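PDB 1VPB: putative modulator of DNA gyrase from Bacteroides thetaiotaomicron, which probably acts as a metallopeptidase of the PmbA/TldD type. Local coordinates for residues E157-G163 / S193-R199; T47-L51 / K141-K146; L112-Y118 / I177-F181; I314-R319 / P344-G348; E64-S68 / I80-L85. All blocks are in the same frame, centred on the assembly; numbering follows the deposited sequence.

Interaction 1: E157-G163 / S193-R199; sequences ERIISVG and SADITIR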
# COMPACT_ATOMS: atom_id res chain seq x y z
N GLU A 157 28.29 19.97 -3.40
CA GLU A 157 27.64 21.11 -2.73
C GLU A 157 26.12 21.07 -2.86
O GLU A 157 25.38 21.39 -1.90
CB GLU A 157 28.17 22.43 -3.35
CG GLU A 157 27.69 23.73 -2.70
CD GLU A 157 26.33 24.22 -3.20
OE1 GLU A 157 26.01 24.03 -4.41
OE2 GLU A 157 25.57 24.81 -2.37
N ARG A 158 25.66 20.68 -4.09
CA ARG A 158 24.24 20.69 -4.35
C ARG A 158 23.47 19.70 -3.49
O ARG A 158 22.25 19.80 -3.38
CB ARG A 158 23.97 20.51 -5.83
CG ARG A 158 24.41 21.74 -6.59
CD ARG A 158 24.56 21.54 -8.06
NE ARG A 158 25.59 20.56 -8.38
CZ ARG A 158 26.16 20.44 -9.57
NH1 ARG A 158 25.82 21.26 -10.58
NH2 ARG A 158 27.08 19.50 -9.76
N ILE A 159 24.17 18.77 -2.83
CA ILE A 159 23.45 17.69 -2.14
C ILE A 159 22.63 18.20 -0.97
O ILE A 159 23.14 18.91 -0.11
CB ILE A 159 24.42 16.60 -1.62
CG1 ILE A 159 25.14 15.86 -2.75
CG2 ILE A 159 23.66 15.64 -0.70
CD1 ILE A 159 26.21 14.85 -2.24
N ILE A 160 21.36 17.79 -0.88
CA ILE A 160 20.50 18.15 0.24
C ILE A 160 20.43 17.03 1.29
O ILE A 160 20.56 17.30 2.48
CB ILE A 160 19.10 18.48 -0.31
CG1 ILE A 160 19.17 19.81 -1.06
CG2 ILE A 160 18.06 18.54 0.82
CD1 ILE A 160 17.90 20.15 -1.77
N SER A 161 20.26 15.79 0.84
CA SER A 161 20.12 14.66 1.75
C SER A 161 20.62 13.39 1.09
O SER A 161 20.38 13.19 -0.10
CB SER A 161 18.65 14.47 2.12
OG SER A 161 18.50 13.43 3.07
N VAL A 162 21.31 12.55 1.88
CA VAL A 162 21.76 11.22 1.45
C VAL A 162 21.16 10.18 2.40
O VAL A 162 21.50 10.16 3.57
CB VAL A 162 23.28 11.07 1.50
CG1 VAL A 162 23.71 9.64 1.10
CG2 VAL A 162 23.97 12.15 0.60
N GLY A 163 20.27 9.39 1.88
CA GLY A 163 19.70 8.26 2.60
C GLY A 163 20.35 6.97 2.14
O GLY A 163 20.72 6.83 0.97
N SER A 193 20.73 0.01 -0.46
CA SER A 193 20.29 1.07 -1.32
C SER A 193 20.77 2.43 -0.86
O SER A 193 21.20 2.65 0.29
CB SER A 193 18.75 1.07 -1.44
OG SER A 193 18.16 1.53 -0.26
N ALA A 194 20.78 3.35 -1.81
CA ALA A 194 21.00 4.78 -1.55
C ALA A 194 19.91 5.60 -2.20
O ALA A 194 19.42 5.25 -3.26
CB ALA A 194 22.34 5.27 -2.08
N ASP A 195 19.58 6.73 -1.59
CA ASP A 195 18.69 7.71 -2.21
C ASP A 195 19.23 9.10 -1.88
O ASP A 195 19.59 9.40 -0.73
CB ASP A 195 17.24 7.50 -1.77
CG ASP A 195 17.05 7.70 -0.31
OD1 ASP A 195 17.04 8.89 0.09
OD2 ASP A 195 16.90 6.77 0.51
N ILE A 196 19.34 9.93 -2.90
CA ILE A 196 20.00 11.20 -2.77
C ILE A 196 19.14 12.28 -3.38
O ILE A 196 18.61 12.07 -4.44
CB ILE A 196 21.35 11.18 -3.51
CG1 ILE A 196 22.22 10.07 -2.94
CG2 ILE A 196 22.03 12.56 -3.43
CD1 ILE A 196 23.59 9.93 -3.55
N THR A 197 19.02 13.39 -2.68
CA THR A 197 18.28 14.55 -3.13
C THR A 197 19.22 15.73 -3.24
O THR A 197 20.08 15.93 -2.39
CB THR A 197 17.15 14.83 -2.15
OG1 THR A 197 16.17 13.78 -2.26
CG2 THR A 197 16.41 16.11 -2.50
N ILE A 198 19.04 16.52 -4.30
CA ILE A 198 19.91 17.66 -4.53
C ILE A 198 19.13 18.92 -4.85
O ILE A 198 17.94 18.88 -5.14
CB ILE A 198 20.95 17.38 -5.66
CG1 ILE A 198 20.28 17.35 -7.04
CG2 ILE A 198 21.69 16.06 -5.37
CD1 ILE A 198 21.28 17.24 -8.17
N ARG A 199 19.84 20.05 -4.76
CA ARG A 199 19.31 21.36 -5.12
C ARG A 199 19.33 21.51 -6.63
O ARG A 199 20.40 21.49 -7.24
CB ARG A 199 20.16 22.47 -4.49
CG ARG A 199 19.64 23.90 -4.68
CD ARG A 199 20.64 24.99 -4.28
NE ARG A 199 21.75 25.11 -5.24
CZ ARG A 199 23.03 24.83 -5.00
NH1 ARG A 199 23.45 24.39 -3.81
NH2 ARG A 199 23.92 24.98 -5.98

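Interaction 2: T47-L51 / K141-K146; sequences TSFEL and KIEMAK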
# COMPACT_ATOMS: atom_id res chain seq x y z
N THR A 47 15.49 -7.92 9.04
CA THR A 47 16.11 -6.74 9.61
C THR A 47 16.14 -5.60 8.61
O THR A 47 16.48 -5.82 7.43
CB THR A 47 17.57 -7.08 10.01
OG1 THR A 47 17.55 -8.02 11.09
CG2 THR A 47 18.33 -5.90 10.51
N SER A 48 15.83 -4.40 9.10
CA SER A 48 15.95 -3.16 8.35
C SER A 48 16.77 -2.15 9.12
O SER A 48 16.45 -1.83 10.27
CB SER A 48 14.57 -2.57 8.09
OG SER A 48 14.69 -1.26 7.61
N PHE A 49 17.84 -1.63 8.51
CA PHE A 49 18.51 -0.44 9.02
C PHE A 49 18.31 0.68 7.99
O PHE A 49 18.62 0.50 6.82
CB PHE A 49 20.03 -0.59 9.20
CG PHE A 49 20.45 -1.51 10.33
CD1 PHE A 49 20.48 -1.03 11.65
CD2 PHE A 49 20.87 -2.82 10.08
CE1 PHE A 49 20.89 -1.90 12.72
CE2 PHE A 49 21.23 -3.68 11.12
CZ PHE A 49 21.24 -3.22 12.45
N GLU A 50 17.83 1.83 8.44
CA GLU A 50 17.77 3.04 7.60
C GLU A 50 18.53 4.20 8.20
O GLU A 50 18.41 4.54 9.41
CB GLU A 50 16.30 3.46 7.39
CG GLU A 50 15.40 2.45 6.68
N LEU A 51 19.32 4.86 7.33
CA LEU A 51 20.16 5.96 7.70
C LEU A 51 19.78 7.17 6.85
O LEU A 51 19.44 7.02 5.70
CB LEU A 51 21.65 5.64 7.48
CG LEU A 51 22.18 4.29 7.95
CD1 LEU A 51 23.71 4.34 7.90
CD2 LEU A 51 21.69 3.82 9.36
N LYS A 141 26.13 -5.34 9.09
CA LYS A 141 24.98 -4.93 8.26
C LYS A 141 24.86 -3.40 8.30
O LYS A 141 24.85 -2.73 7.27
CB LYS A 141 23.69 -5.63 8.74
CG LYS A 141 23.70 -7.16 8.72
CD LYS A 141 22.43 -7.69 9.25
CE LYS A 141 22.46 -9.19 9.41
NZ LYS A 141 21.19 -9.82 9.83
N ILE A 142 24.79 -2.83 9.50
CA ILE A 142 24.66 -1.39 9.56
C ILE A 142 25.92 -0.66 9.03
O ILE A 142 25.81 0.40 8.42
CB ILE A 142 24.28 -0.91 10.97
CG1 ILE A 142 23.81 0.53 10.89
CG2 ILE A 142 25.45 -1.06 11.93
CD1 ILE A 142 23.58 1.17 12.20
N GLU A 143 27.10 -1.24 9.22
CA GLU A 143 28.30 -0.68 8.59
C GLU A 143 28.23 -0.58 7.06
O GLU A 143 28.73 0.40 6.44
CB GLU A 143 29.57 -1.46 8.97
CG GLU A 143 30.05 -1.26 10.39
CD GLU A 143 30.33 0.19 10.75
OE1 GLU A 143 30.95 0.91 9.93
OE2 GLU A 143 29.90 0.62 11.86
N MET A 144 27.69 -1.62 6.42
CA MET A 144 27.48 -1.56 4.98
C MET A 144 26.63 -0.38 4.57
O MET A 144 26.92 0.25 3.58
CB MET A 144 26.84 -2.83 4.44
CG MET A 144 27.70 -4.07 4.59
SD MET A 144 26.86 -5.59 4.11
CE MET A 144 27.86 -6.74 4.94
N ALA A 145 25.55 -0.11 5.31
CA ALA A 145 24.69 1.01 4.98
C ALA A 145 25.42 2.33 5.19
O ALA A 145 25.32 3.28 4.40
CB ALA A 145 23.44 0.94 5.77
N LYS A 146 26.21 2.41 6.27
CA LYS A 146 27.05 3.57 6.46
C LYS A 146 28.03 3.79 5.32
O LYS A 146 28.21 4.91 4.86
CB LYS A 146 27.85 3.44 7.74
CG LYS A 146 27.08 3.43 8.98
CD LYS A 146 28.06 3.64 10.14
CE LYS A 146 27.66 2.85 11.34
NZ LYS A 146 28.48 3.29 12.52
O HOH W 1 20.22 -8.50 12.05

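Interaction 3: L112-Y118 / I177-F181; sequences LADPSRY and ISNGF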
# COMPACT_ATOMS: atom_id res chain seq x y z
N LEU A 112 -9.58 -28.56 -6.85
CA LEU A 112 -8.15 -28.82 -6.71
C LEU A 112 -7.63 -29.23 -8.08
O LEU A 112 -8.36 -29.73 -8.94
CB LEU A 112 -7.90 -29.93 -5.69
CG LEU A 112 -8.22 -29.64 -4.19
CD1 LEU A 112 -7.69 -30.72 -3.27
CD2 LEU A 112 -7.68 -28.37 -3.79
N ALA A 113 -6.36 -28.95 -8.28
CA ALA A 113 -5.69 -29.42 -9.51
C ALA A 113 -5.65 -30.95 -9.57
O ALA A 113 -5.69 -31.64 -8.56
CB ALA A 113 -4.26 -28.88 -9.53
N ASP A 114 -5.51 -31.48 -10.78
CA ASP A 114 -5.27 -32.89 -11.01
C ASP A 114 -3.90 -33.19 -10.38
O ASP A 114 -2.91 -32.52 -10.76
CB ASP A 114 -5.18 -33.10 -12.50
CG ASP A 114 -4.80 -34.51 -12.93
OD1 ASP A 114 -4.27 -35.36 -12.20
OD2 ASP A 114 -5.06 -34.84 -14.10
N PRO A 115 -3.80 -34.12 -9.46
CA PRO A 115 -2.53 -34.34 -8.76
C PRO A 115 -1.40 -34.90 -9.61
O PRO A 115 -0.25 -34.78 -9.18
CB PRO A 115 -2.91 -35.28 -7.61
CG PRO A 115 -4.07 -35.94 -8.14
CD PRO A 115 -4.82 -35.05 -8.98
N SER A 116 -1.73 -35.32 -10.82
CA SER A 116 -0.70 -35.77 -11.79
C SER A 116 0.17 -34.56 -12.21
O SER A 116 1.34 -34.74 -12.62
CB SER A 116 -1.35 -36.43 -12.98
OG SER A 116 -1.93 -35.50 -13.81
N ARG A 117 -0.38 -33.34 -12.04
CA ARG A 117 0.34 -32.10 -12.34
C ARG A 117 1.25 -31.56 -11.25
O ARG A 117 1.96 -30.60 -11.49
CB ARG A 117 -0.66 -31.00 -12.69
CG ARG A 117 -1.55 -31.31 -13.83
CD ARG A 117 -2.59 -30.23 -14.07
NE ARG A 117 -1.93 -29.00 -14.45
CZ ARG A 117 -2.27 -27.77 -14.00
NH1 ARG A 117 -3.34 -27.52 -13.23
NH2 ARG A 117 -1.56 -26.77 -14.42
N TYR A 118 1.19 -32.10 -10.03
CA TYR A 118 1.96 -31.59 -8.96
C TYR A 118 3.46 -31.85 -9.09
O TYR A 118 3.85 -32.85 -9.70
CB TYR A 118 1.51 -32.24 -7.68
CG TYR A 118 0.13 -31.84 -7.18
CD1 TYR A 118 -0.37 -30.57 -7.41
CD2 TYR A 118 -0.65 -32.74 -6.44
CE1 TYR A 118 -1.62 -30.19 -6.88
CE2 TYR A 118 -1.85 -32.36 -5.89
CZ TYR A 118 -2.33 -31.10 -6.10
OH TYR A 118 -3.60 -30.65 -5.60
N ILE A 177 -1.77 -29.99 0.42
CA ILE A 177 -3.03 -29.99 -0.32
C ILE A 177 -3.65 -31.35 -0.14
O ILE A 177 -2.96 -32.35 -0.25
CB ILE A 177 -2.86 -29.59 -1.78
CG1 ILE A 177 -2.08 -28.27 -1.90
CG2 ILE A 177 -4.18 -29.52 -2.49
CD1 ILE A 177 -1.82 -27.90 -3.36
N SER A 178 -4.96 -31.42 0.16
CA SER A 178 -5.55 -32.68 0.58
C SER A 178 -5.63 -33.85 -0.41
O SER A 178 -6.02 -34.95 -0.01
CB SER A 178 -6.99 -32.39 1.10
OG SER A 178 -7.78 -31.78 0.14
N ASN A 179 -5.42 -33.59 -1.69
CA ASN A 179 -5.39 -34.65 -2.70
C ASN A 179 -3.93 -35.07 -3.02
O ASN A 179 -3.70 -35.66 -4.09
CB ASN A 179 -6.16 -34.29 -3.94
CG ASN A 179 -5.52 -33.17 -4.73
OD1 ASN A 179 -4.67 -32.47 -4.18
ND2 ASN A 179 -5.91 -33.05 -6.03
N GLY A 180 -3.03 -34.82 -2.10
CA GLY A 180 -1.73 -35.50 -2.10
C GLY A 180 -0.56 -34.64 -2.51
O GLY A 180 0.36 -35.08 -3.20
N PHE A 181 -0.53 -33.42 -2.03
CA PHE A 181 0.65 -32.57 -2.18
C PHE A 181 1.29 -32.20 -0.84
O PHE A 181 0.58 -31.84 0.11
CB PHE A 181 0.36 -31.32 -2.96
CG PHE A 181 1.62 -30.49 -3.23
CD1 PHE A 181 2.59 -30.99 -4.12
CD2 PHE A 181 1.88 -29.34 -2.57
CE1 PHE A 181 3.77 -30.26 -4.33
CE2 PHE A 181 3.06 -28.59 -2.76
CZ PHE A 181 4.03 -29.10 -3.63

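Interaction 4: I314-R319 / P344-G348; sequences IATERR and PTISG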
# COMPACT_ATOMS: atom_id res chain seq x y z
N ILE A 314 1.37 -26.97 -8.50
CA ILE A 314 1.56 -27.34 -9.88
C ILE A 314 3.07 -27.29 -10.12
O ILE A 314 3.70 -26.31 -9.80
CB ILE A 314 0.85 -26.42 -10.85
CG1 ILE A 314 -0.67 -26.44 -10.63
CG2 ILE A 314 1.12 -26.82 -12.28
CD1 ILE A 314 -1.19 -27.74 -10.45
N ALA A 315 3.60 -28.32 -10.74
CA ALA A 315 5.03 -28.31 -11.10
C ALA A 315 5.32 -27.20 -12.14
O ALA A 315 4.68 -27.14 -13.22
CB ALA A 315 5.40 -29.65 -11.69
N THR A 316 6.29 -26.35 -11.86
CA THR A 316 6.79 -25.38 -12.84
C THR A 316 7.54 -26.10 -13.95
O THR A 316 8.11 -27.16 -13.73
CB THR A 316 7.67 -24.34 -12.19
OG1 THR A 316 8.69 -25.00 -11.42
CG2 THR A 316 6.84 -23.48 -11.15
N GLU A 317 7.56 -25.49 -15.11
CA GLU A 317 8.24 -26.02 -16.28
C GLU A 317 8.82 -24.82 -17.00
O GLU A 317 8.23 -23.74 -17.05
CB GLU A 317 7.21 -26.62 -17.26
CG GLU A 317 6.43 -27.77 -16.69
CD GLU A 317 5.41 -28.28 -17.71
OE1 GLU A 317 5.57 -28.09 -18.93
OE2 GLU A 317 4.42 -28.83 -17.26
N ARG A 318 9.96 -25.05 -17.65
CA ARG A 318 10.41 -24.10 -18.67
C ARG A 318 9.41 -23.92 -19.76
O ARG A 318 8.86 -24.92 -20.26
CB ARG A 318 11.72 -24.60 -19.28
CG ARG A 318 12.86 -24.58 -18.34
CD ARG A 318 14.30 -24.72 -19.02
NE ARG A 318 14.30 -24.01 -20.31
CZ ARG A 318 15.25 -23.26 -20.82
NH1 ARG A 318 16.40 -23.04 -20.19
NH2 ARG A 318 15.03 -22.68 -22.00
N ARG A 319 9.14 -22.68 -20.15
CA ARG A 319 8.24 -22.40 -21.25
C ARG A 319 8.75 -21.25 -22.11
O ARG A 319 9.32 -20.29 -21.61
CB ARG A 319 6.86 -21.96 -20.74
CG ARG A 319 5.97 -23.11 -20.27
CD ARG A 319 4.53 -22.71 -19.97
NE ARG A 319 3.71 -23.85 -19.60
CZ ARG A 319 3.63 -24.38 -18.37
NH1 ARG A 319 4.31 -23.86 -17.36
NH2 ARG A 319 2.86 -25.43 -18.16
N PRO A 344 -5.05 -25.72 -18.16
CA PRO A 344 -4.26 -24.90 -17.28
C PRO A 344 -2.78 -25.06 -17.63
O PRO A 344 -2.37 -26.10 -18.16
CB PRO A 344 -4.53 -25.50 -15.88
CG PRO A 344 -4.91 -26.91 -16.16
CD PRO A 344 -5.51 -26.95 -17.51
N THR A 345 -1.99 -24.05 -17.27
CA THR A 345 -0.54 -24.06 -17.42
C THR A 345 0.20 -23.93 -16.11
O THR A 345 0.63 -24.93 -15.51
CB THR A 345 -0.10 -23.00 -18.51
OG1 THR A 345 -0.56 -21.66 -18.18
CG2 THR A 345 -0.70 -23.31 -19.81
N ILE A 346 0.33 -22.71 -15.62
CA ILE A 346 0.85 -22.41 -14.33
C ILE A 346 0.26 -21.04 -14.00
O ILE A 346 -0.03 -20.27 -14.90
CB ILE A 346 2.42 -22.40 -14.33
CG1 ILE A 346 3.01 -22.38 -12.89
CG2 ILE A 346 2.96 -21.26 -15.15
CD1 ILE A 346 3.00 -23.68 -12.21
N SER A 347 0.15 -20.74 -12.73
CA SER A 347 -0.54 -19.51 -12.28
C SER A 347 0.20 -18.23 -12.62
O SER A 347 -0.39 -17.14 -12.77
CB SER A 347 -0.79 -19.58 -10.79
OG SER A 347 0.42 -19.61 -10.10
N GLY A 348 1.51 -18.32 -12.80
CA GLY A 348 2.29 -17.14 -13.19
C GLY A 348 3.73 -17.52 -13.50
O GLY A 348 4.18 -18.65 -13.21
O HOH W 2 3.47 -25.78 -15.31

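Interaction 5: E64-S68 / I80-L85; sequences EGGLS and ISTNRL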
# COMPACT_ATOMS: atom_id res chain seq x y z
N GLU A 64 7.93 -13.51 12.13
CA GLU A 64 6.47 -13.75 11.96
C GLU A 64 6.28 -15.20 11.57
O GLU A 64 7.18 -15.83 11.01
CB GLU A 64 5.90 -12.81 10.90
CG GLU A 64 6.04 -11.31 11.11
N GLY A 65 5.12 -15.78 11.92
CA GLY A 65 4.80 -17.12 11.50
C GLY A 65 3.31 -17.27 11.53
O GLY A 65 2.68 -16.76 12.48
N GLY A 66 2.75 -17.95 10.55
CA GLY A 66 1.30 -18.16 10.57
C GLY A 66 0.82 -19.34 9.75
O GLY A 66 1.60 -20.11 9.18
N LEU A 67 -0.51 -19.52 9.75
CA LEU A 67 -1.17 -20.61 9.07
C LEU A 67 -2.28 -20.03 8.23
O LEU A 67 -3.05 -19.23 8.76
CB LEU A 67 -1.74 -21.58 10.08
CG LEU A 67 -2.08 -23.03 9.90
CD1 LEU A 67 -0.90 -23.84 9.39
CD2 LEU A 67 -2.47 -23.61 11.28
N SER A 68 -2.35 -20.41 6.97
CA SER A 68 -3.41 -19.95 6.02
C SER A 68 -4.07 -21.18 5.51
O SER A 68 -3.42 -22.18 5.23
CB SER A 68 -2.77 -19.18 4.86
OG SER A 68 -2.37 -17.94 5.40
N ILE A 80 -9.00 -18.36 5.08
CA ILE A 80 -8.76 -17.88 6.41
C ILE A 80 -7.26 -17.88 6.74
O ILE A 80 -6.47 -18.64 6.16
CB ILE A 80 -9.49 -18.68 7.46
CG1 ILE A 80 -8.99 -20.11 7.60
CG2 ILE A 80 -11.04 -18.75 7.14
CD1 ILE A 80 -9.78 -20.96 8.55
N SER A 81 -6.86 -17.05 7.69
CA SER A 81 -5.45 -17.00 8.04
C SER A 81 -5.30 -16.51 9.46
O SER A 81 -6.05 -15.62 9.89
CB SER A 81 -4.74 -16.08 7.06
OG SER A 81 -5.07 -14.73 7.33
N THR A 82 -4.36 -17.12 10.20
CA THR A 82 -4.15 -16.79 11.58
C THR A 82 -2.71 -16.99 12.00
O THR A 82 -1.96 -17.81 11.42
CB THR A 82 -5.04 -17.67 12.43
OG1 THR A 82 -4.93 -17.31 13.79
CG2 THR A 82 -4.70 -19.17 12.29
N ASN A 83 -2.33 -16.21 13.01
CA ASN A 83 -1.04 -16.47 13.62
C ASN A 83 -1.20 -16.85 15.05
O ASN A 83 -0.23 -16.78 15.80
CB ASN A 83 -0.11 -15.29 13.43
CG ASN A 83 -0.64 -13.99 14.03
OD1 ASN A 83 -1.39 -14.01 15.02
ND2 ASN A 83 -0.16 -12.86 13.50
N ARG A 84 -2.42 -17.20 15.45
CA ARG A 84 -2.74 -17.58 16.80
C ARG A 84 -2.92 -19.08 16.80
O ARG A 84 -4.00 -19.57 16.48
CB ARG A 84 -4.01 -16.87 17.32
CG ARG A 84 -3.93 -15.39 17.31
CD ARG A 84 -5.24 -14.70 17.74
NE ARG A 84 -5.49 -14.71 19.16
CZ ARG A 84 -5.00 -13.82 20.01
NH1 ARG A 84 -4.16 -12.89 19.60
NH2 ARG A 84 -5.30 -13.89 21.29
N LEU A 85 -1.88 -19.79 17.21
CA LEU A 85 -1.72 -21.21 16.88
C LEU A 85 -1.91 -22.25 17.97
O LEU A 85 -1.55 -23.40 17.74
CB LEU A 85 -0.35 -21.42 16.23
CG LEU A 85 -0.08 -20.53 15.02
CD1 LEU A 85 1.21 -20.88 14.30
CD2 LEU A 85 -1.25 -20.55 14.02

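Interaction 1: E157-G163 / S193-R199
A classic beta bulge breaks the regular pairing of these two antiparallel strands. Ile160 and Ser161 both face Thr197. Ile160 N gives a hydrogen bond of 2.7 Å to Thr197 O, and Ser161 N reaches the same Thr197 O at 3.2 Å. The extra residue shifts the register by one. Beyond the bulge the ladder is regular. Thr197 N bonds to Ser161 O at 2.9 Å, and Gly163 and Asp195 exchange a pair of bonds. Gly163 suits its place, since a CB there would clash with Asp195 OD1. Val162 and Ile196 lie on one face of the sheet, with Val162 CG1 4.3 Å from Ile196 CG1. The opposite face holds Ser161, Thr197 and Asp195, and Asp195 forms a salt bridge with Arg52. At the open end Glu157 OE2 lies 2.6 Å from Arg199 NH1 in a salt bridge, and Arg158 CG lies over one face of that guanidinium. The arrangement is the open end of a long beta hairpin, strands 159-177 and 181-198, carrying a classic bulge.

Interaction 2: T47-L51 / K141-K146
The Phe49 ring lies under Ile142, whose CB sits 3.7 Å from the ring centroid and almost on the ring normal. This CH-pi contact is the centre of a helix packed on a beta sheet. Helix 138-150 runs roughly along strand 36-52; the axes of the short segments come within 8.7 Å at an angle of 32°. Thr47, Phe49 and Leu51 all point their CA-to-CB bonds toward the helix, as every second residue of a strand can. The helix answers with Lys141, Ile142 and Ala145, one turn of its surface. Phe49 CE2 is 3.9 Å from Lys141 CB. Leu51 CD1 packs on Ala145 CB at 4.0 Å and on Lys146 CG at 3.7 Å, while Leu51 CD2 lies 4.2 Å from Ile142 CG1. The core of the contact is apolar and buried. Leu104 of the second subunit packs on both Phe49 and Ile142, so the layer also meets the dimer partner. The polar end of Lys141 makes a salt bridge to Asp168 on the neighbouring strand 159-177. A water joins the two segments as well: it accepts from Lys141 NZ at 2.8 Å and lies 2.9 Å from Thr47 OG1.

Interaction 3: L112-Y118 / I177-F181
Ile177 comes first and meets two side chains of the loop 112-118. Ile177 CG2 lies 3.8 Å from Leu112 CD1 and 3.4 Å from Tyr118 OH. Ser178 follows, with its OG 3.6 Å from Leu112 CD1; that hydroxyl hydrogen-bonds to Ala37 N instead. Asn179 is the polar centre. Asn179 ND2 donates to Ala113 O at 2.9 Å, and Tyr118 OH donates to Asn179 OD1 at 2.5 Å, so one amide joins two points of the loop. Gly180 has a positive phi, where a CB would jam against the preceding carbonyl. With Phe181 it faces Ile177 in a G1 beta bulge. Phe181 places its CB over the face of the Tyr118 ring, 4.0 Å from the centroid, a CH-pi contact. In the loop itself, Asp114 OD1 accepts from Ser116 N, an Asx turn. The 177-181 turn closes the hairpin of strands 159-177 and 181-198. Strand 36-52 flanks it through Ala36 and Lys38, and helix 16-31 touches Ser178 through Met26 and Leu30.

Interaction 4: I314-R319 / P344-G348
Ile346 gives up the largest area here, 87 Å², and Arg319 and Thr345 follow with 62 and 51 Å². Ile346 fits into the bend of the 314-319 segment. Ile346 CD1 lies 3.7 Å from Ile314 CG2, 3.6 Å from Ile314 O and 4.0 Å from Thr316 CG2. The methyl therefore fills the space between these two side chains. Arg319 stretches back from the far end of the bend. One face of its guanidinium lies against the second segment, near Thr345 CB and Ile346 N. Arg319 NH2 is 3.8 Å from Thr345 CB, and Arg319 NH1 is 3.7 Å from Ile346 CG2. These are packing contacts. Thr345 presents its backbone carbonyl, and Thr345 O lies 3.8 Å from Ile314 CG2. Its own hydroxyl is held elsewhere, by Tyr330 O and Ile332 N.

The polar link between the segments runs through one water. It accepts from Arg319 NH1 at 2.9 Å. It also lies in donating position 2.8 Å from Ala315 O and 3.0 Å from Thr345 O. Arg117 joins the site from outside, through a backbone bond with Ala315. The arrangement is a water-bridged meeting of two irregular loops in the C-terminal region, one leading into strand 319-323 and the other into strand 352-354, with an isoleucine at its centre.

Interaction 5: E64-S68 / I80-L85
Two backbone hydrogen bonds join these antiparallel strands. Leu67 N donates to Thr82 O at 2.8 Å, and Thr82 N donates to Leu67 O at 2.9 Å. Leu67 and Thr82 are thus a hydrogen-bonded pair. The next pair, Ser68 and Ser81, is non-hydrogen-bonded, with CA atoms 4.1 Å apart. Weaker CA-H...O contacts add to it: Ser81 CA lies 3.4 Å from Leu67 O, and Ser68 CA lies 3.3 Å from Ile80 O.

Past Thr82 the strand ends. Thr82 OG1 accepts from Arg84 N at 3.0 Å, an ST turn that bends the chain away. The same OG1 also bonds to Ser63 O of the second subunit. Asn83 OD1 accepts from Gly65 N of the second subunit, and Gly65 N here donates to Asn83 OD1 of that chain. Gly66 comes close to the other strand, and a CB there would be tight against Thr82 O.

Leu67 CB packs 4.1 Å from Leu85 CD2. Leu67 and Thr82 lie on the face covered by helix 87-101, where Leu90 meets both. Leu67 also touches Ala25 of helix 16-31. Beyond strand 58-73, the backbones of Glu64, Gly66 and Ser68 bond to Ser44, Tyr42 and Leu40 of strand 36-52. Strand 76-82 is an edge strand of this sheet within the chain, but it pairs in parallel with a strand of the second subunit, so the sheet runs on across the interface.

Interactions 1, 2 and 5 share the six-stranded antiparallel sheet. Interaction 5 lies on its strands 58-73 and 76-82, interaction 2 on strand 36-52, and interaction 1 on strands 159-177 and 181-198. The centres of 1 and 2 are 17 Å apart, those of 1 and 5 41 Å. Interaction 3 sits at the far end of the hairpin opened by interaction 1, centres 52 Å apart. It touches interaction 4, whose centre is 14 Å from its own, through Arg117 and Ala113. Along the chain 5 falls between the segments of 2, those of 1 and 3 alternate, and 4 comes last. Contacts 3 and 4 join the sheet to the C-terminal region; 2 and 5 meet the second subunit.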